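Long-range contact in protein virB8 (Agrobacterium tumefaciens, PDB 2CC3), which probably helps direct T-DNA transfer to plant cells as a homodimeric inner-membrane component of the type IV secretion system, represented here by its periplasmic domain: residues Y34-R46 and R121-Y135. Residues are numbered along the deposited sequence; the frame is centred on the assembly and turned at random.
Sequences YDLVSNFSAPMVR and RLRLTNPGGLVVTSY
Phe-40 lays one face of its ring against the side-chain amide of Asn-126: the two planes lie 29° apart, which makes this a tilted stack, and CE2 comes 3.5 Å from Asn-126 CG. The amide cannot swivel easily, because its ND2 donates to Leu-130 O (2.8 Å) while its OD1 accepts from Leu-130 N. This reciprocal pair spans the type I turn 126-129, which Gly-129 N to Asn-126 O closes, and CG set anti to the backbone N (chi1 -176°) carries the amide over one face of the ring, toward CE2. A water links Asn-126 ND2 to Asn-39 O, weakly at the latter.

Beside the stack the backbones form a single bridge, Ser-41 with Val-132. Val-132 N donates to Phe-40 O at 2.7 Å, nearly straight at both ends, whereas Ala-42 N reaches Val-132 O (2.9 Å) from above the carbonyl plane. Val-131 CG1 fits alongside this link, 3.4 Å from Ala-42 N. Further along the strand, Val-45 straddles its corner at Thr-133: CG2 sits 3.4 Å from Thr-133 O, and CG1, anti to its own backbone N (chi1 177°), meets Val-132 CG1 and Tyr-135 CB.

The bridge thus ties the linker between helices 30-39 and 43-53 to edge strand 130-139. Helices set against one antiparallel sheet are consistent with the NTF2-like fold. Helix 6-23 packs against Leu-36, Val-45 and Tyr-135, while strand 102-114 pairs with the strand's other edge, where Thr-133 and Ser-134 form a classic bulge opposite Arg-111.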
# COMPACT_ATOMS: atom_id res chain seq x y z
N TYR A 34 0.17 -10.63 2.00
CA TYR A 34 0.94 -11.73 2.61
C TYR A 34 2.45 -11.61 2.40
O TYR A 34 3.23 -11.86 3.31
CB TYR A 34 0.41 -13.07 2.09
CG TYR A 34 1.16 -14.29 2.57
CD1 TYR A 34 0.74 -15.00 3.70
CD2 TYR A 34 2.30 -14.74 1.90
CE1 TYR A 34 1.41 -16.11 4.15
CE2 TYR A 34 2.99 -15.85 2.35
CZ TYR A 34 2.53 -16.54 3.48
OH TYR A 34 3.18 -17.66 3.94
N ASP A 35 2.87 -11.24 1.19
CA ASP A 35 4.30 -11.10 0.90
C ASP A 35 4.95 -9.88 1.58
O ASP A 35 6.07 -9.98 2.11
CB ASP A 35 4.56 -11.06 -0.61
CG ASP A 35 4.03 -12.27 -1.34
OD1 ASP A 35 4.20 -13.42 -0.85
OD2 ASP A 35 3.43 -12.07 -2.43
N LEU A 36 4.30 -8.72 1.50
CA LEU A 36 4.77 -7.54 2.23
C LEU A 36 4.80 -7.78 3.76
O LEU A 36 5.78 -7.51 4.40
CB LEU A 36 3.95 -6.27 1.87
CG LEU A 36 4.35 -5.28 0.75
CD1 LEU A 36 3.74 -3.90 1.00
CD2 LEU A 36 5.87 -5.13 0.58
N VAL A 37 3.72 -8.32 4.33
CA VAL A 37 3.69 -8.63 5.76
C VAL A 37 4.85 -9.56 6.13
O VAL A 37 5.58 -9.26 7.07
CB VAL A 37 2.34 -9.26 6.22
CG1 VAL A 37 2.49 -9.82 7.62
CG2 VAL A 37 1.22 -8.20 6.19
N SER A 38 5.03 -10.65 5.38
CA SER A 38 6.12 -11.64 5.62
C SER A 38 7.53 -11.04 5.56
O SER A 38 8.39 -11.39 6.36
CB SER A 38 6.04 -12.80 4.61
OG SER A 38 4.75 -13.41 4.61
N ASN A 39 7.76 -10.16 4.60
CA ASN A 39 9.09 -9.57 4.40
C ASN A 39 9.50 -8.58 5.49
O ASN A 39 10.67 -8.42 5.80
CB ASN A 39 9.16 -8.89 3.03
CG ASN A 39 9.20 -9.89 1.90
OD1 ASN A 39 9.83 -10.93 2.03
ND2 ASN A 39 8.54 -9.58 0.79
N PHE A 40 8.49 -7.94 6.05
CA PHE A 40 8.61 -6.96 7.11
C PHE A 40 8.87 -7.59 8.52
O PHE A 40 9.18 -6.88 9.47
CB PHE A 40 7.28 -6.20 7.22
CG PHE A 40 7.24 -4.84 6.53
CD1 PHE A 40 6.68 -4.70 5.25
CD2 PHE A 40 7.66 -3.68 7.19
CE1 PHE A 40 6.61 -3.43 4.60
CE2 PHE A 40 7.59 -2.41 6.55
CZ PHE A 40 7.06 -2.29 5.26
N SER A 41 8.70 -8.91 8.65
CA SER A 41 8.68 -9.57 9.97
C SER A 41 9.90 -10.43 10.23
O SER A 41 10.32 -11.18 9.36
CB SER A 41 7.45 -10.44 10.05
OG SER A 41 6.28 -9.67 9.81
N ALA A 42 10.45 -10.35 11.44
CA ALA A 42 11.52 -11.23 11.87
C ALA A 42 10.93 -12.65 12.01
O ALA A 42 9.72 -12.79 12.07
CB ALA A 42 12.15 -10.73 13.18
N PRO A 43 11.78 -13.70 11.90
CA PRO A 43 11.39 -15.13 11.81
C PRO A 43 10.16 -15.63 12.59
O PRO A 43 9.30 -16.27 11.99
CB PRO A 43 12.68 -15.84 12.24
CG PRO A 43 13.72 -15.04 11.59
CD PRO A 43 13.24 -13.56 11.72
N MET A 44 10.04 -15.36 13.87
CA MET A 44 8.89 -15.87 14.63
C MET A 44 7.57 -15.15 14.31
O MET A 44 6.51 -15.76 14.17
CB MET A 44 9.16 -15.71 16.11
CG MET A 44 10.58 -15.99 16.45
SD MET A 44 10.50 -16.95 17.94
CE MET A 44 9.65 -18.37 17.33
N VAL A 45 7.67 -13.83 14.20
CA VAL A 45 6.56 -13.00 13.75
C VAL A 45 6.11 -13.50 12.37
O VAL A 45 4.93 -13.77 12.17
CB VAL A 45 6.98 -11.50 13.78
CG1 VAL A 45 5.88 -10.58 13.25
CG2 VAL A 45 7.31 -11.15 15.16
N ARG A 46 7.05 -13.70 11.45
CA ARG A 46 6.69 -14.21 10.13
C ARG A 46 5.94 -15.55 10.22
O ARG A 46 4.96 -15.78 9.49
CB ARG A 46 7.93 -14.36 9.26
CG ARG A 46 7.65 -14.53 7.77
CD ARG A 46 8.83 -15.14 7.00
NE ARG A 46 10.12 -14.96 7.66
CZ ARG A 46 10.91 -13.89 7.55
NH1 ARG A 46 10.57 -12.85 6.80
NH2 ARG A 46 12.06 -13.86 8.19
N ARG A 121 14.62 -4.69 -3.93
CA ARG A 121 13.19 -5.04 -4.01
C ARG A 121 12.41 -4.80 -2.71
O ARG A 121 11.22 -4.52 -2.74
CB ARG A 121 13.03 -6.48 -4.46
CG ARG A 121 13.69 -7.51 -3.52
CD ARG A 121 13.59 -8.97 -4.08
NE ARG A 121 12.25 -9.35 -4.58
CZ ARG A 121 11.13 -9.39 -3.85
NH1 ARG A 121 11.12 -9.06 -2.57
NH2 ARG A 121 9.99 -9.75 -4.42
N LEU A 122 13.10 -4.91 -1.58
CA LEU A 122 12.56 -4.64 -0.25
C LEU A 122 12.71 -3.17 0.18
O LEU A 122 11.81 -2.59 0.73
CB LEU A 122 13.20 -5.57 0.80
CG LEU A 122 12.59 -6.96 1.04
CD1 LEU A 122 12.67 -7.83 -0.13
CD2 LEU A 122 13.25 -7.67 2.22
N ARG A 123 13.87 -2.59 -0.08
CA ARG A 123 14.09 -1.16 0.16
C ARG A 123 12.95 -0.32 -0.46
O ARG A 123 12.46 0.63 0.15
CB ARG A 123 15.46 -0.75 -0.41
CG ARG A 123 15.96 0.63 -0.00
CD ARG A 123 15.89 0.83 1.50
NE ARG A 123 17.11 0.37 2.13
CZ ARG A 123 17.43 0.54 3.40
NH1 ARG A 123 16.61 1.18 4.21
NH2 ARG A 123 18.61 0.08 3.87
N LEU A 124 12.54 -0.70 -1.66
CA LEU A 124 11.47 -0.03 -2.41
C LEU A 124 10.11 0.10 -1.67
O LEU A 124 9.34 1.01 -1.95
CB LEU A 124 11.26 -0.75 -3.76
CG LEU A 124 10.38 -0.13 -4.84
CD1 LEU A 124 11.02 1.11 -5.49
CD2 LEU A 124 10.04 -1.17 -5.85
N THR A 125 9.82 -0.81 -0.74
CA THR A 125 8.50 -0.88 -0.10
C THR A 125 8.64 -0.63 1.42
O THR A 125 7.66 -0.47 2.17
CB THR A 125 7.86 -2.25 -0.38
OG1 THR A 125 8.71 -3.28 0.10
CG2 THR A 125 7.70 -2.49 -1.85
N ASN A 126 9.89 -0.58 1.86
CA ASN A 126 10.27 -0.44 3.28
C ASN A 126 11.52 0.46 3.25
O ASN A 126 12.62 -0.02 3.52
CB ASN A 126 10.57 -1.84 3.85
CG ASN A 126 10.86 -1.85 5.33
OD1 ASN A 126 10.66 -0.86 6.05
ND2 ASN A 126 11.33 -3.00 5.81
N PRO A 127 11.35 1.74 2.87
CA PRO A 127 12.45 2.71 2.85
C PRO A 127 13.25 2.87 4.13
O PRO A 127 14.44 3.17 4.07
CB PRO A 127 11.75 4.05 2.51
CG PRO A 127 10.23 3.79 2.73
CD PRO A 127 10.07 2.34 2.42
N GLY A 128 12.60 2.72 5.29
CA GLY A 128 13.28 2.90 6.57
C GLY A 128 13.95 1.66 7.17
O GLY A 128 14.56 1.75 8.24
N GLY A 129 13.81 0.51 6.54
CA GLY A 129 14.49 -0.70 6.99
C GLY A 129 13.89 -1.30 8.26
O GLY A 129 14.57 -1.96 9.03
N LEU A 130 12.59 -1.10 8.43
CA LEU A 130 11.85 -1.57 9.59
C LEU A 130 11.54 -3.06 9.50
O LEU A 130 11.03 -3.54 8.49
CB LEU A 130 10.54 -0.79 9.75
CG LEU A 130 10.59 0.70 10.13
CD1 LEU A 130 9.26 1.11 10.75
CD2 LEU A 130 11.77 1.00 11.10
N VAL A 131 11.83 -3.78 10.56
CA VAL A 131 11.42 -5.18 10.67
C VAL A 131 10.68 -5.30 11.97
O VAL A 131 11.12 -4.76 12.97
CB VAL A 131 12.63 -6.12 10.68
CG1 VAL A 131 12.22 -7.60 10.55
CG2 VAL A 131 13.59 -5.70 9.60
N VAL A 132 9.54 -5.99 11.94
CA VAL A 132 8.77 -6.28 13.17
C VAL A 132 9.24 -7.56 13.87
O VAL A 132 9.08 -8.67 13.35
CB VAL A 132 7.26 -6.37 12.90
CG1 VAL A 132 6.47 -6.59 14.24
CG2 VAL A 132 6.79 -5.09 12.17
N THR A 133 9.75 -7.37 15.08
CA THR A 133 10.36 -8.42 15.93
C THR A 133 9.43 -9.04 16.99
O THR A 133 9.67 -10.18 17.46
CB THR A 133 11.60 -7.86 16.65
OG1 THR A 133 11.25 -6.67 17.37
CG2 THR A 133 12.66 -7.55 15.64
N SER A 134 8.40 -8.28 17.38
CA SER A 134 7.27 -8.79 18.13
C SER A 134 5.94 -8.11 17.74
O SER A 134 5.89 -6.91 17.44
CB SER A 134 7.52 -8.70 19.64
OG SER A 134 6.39 -9.18 20.33
N TYR A 135 4.87 -8.90 17.74
CA TYR A 135 3.55 -8.45 17.33
C TYR A 135 2.43 -9.23 17.99
O TYR A 135 2.31 -10.43 17.79
CB TYR A 135 3.35 -8.64 15.85
CG TYR A 135 2.05 -8.05 15.34
CD1 TYR A 135 1.98 -6.69 14.99
CD2 TYR A 135 0.89 -8.84 15.20
CE1 TYR A 135 0.80 -6.14 14.49
CE2 TYR A 135 -0.27 -8.29 14.73
CZ TYR A 135 -0.31 -6.93 14.35
OH TYR A 135 -1.47 -6.33 13.86
O HOH W 1 11.09 -5.76 4.27
O HOH W 2 8.78 -11.35 -1.77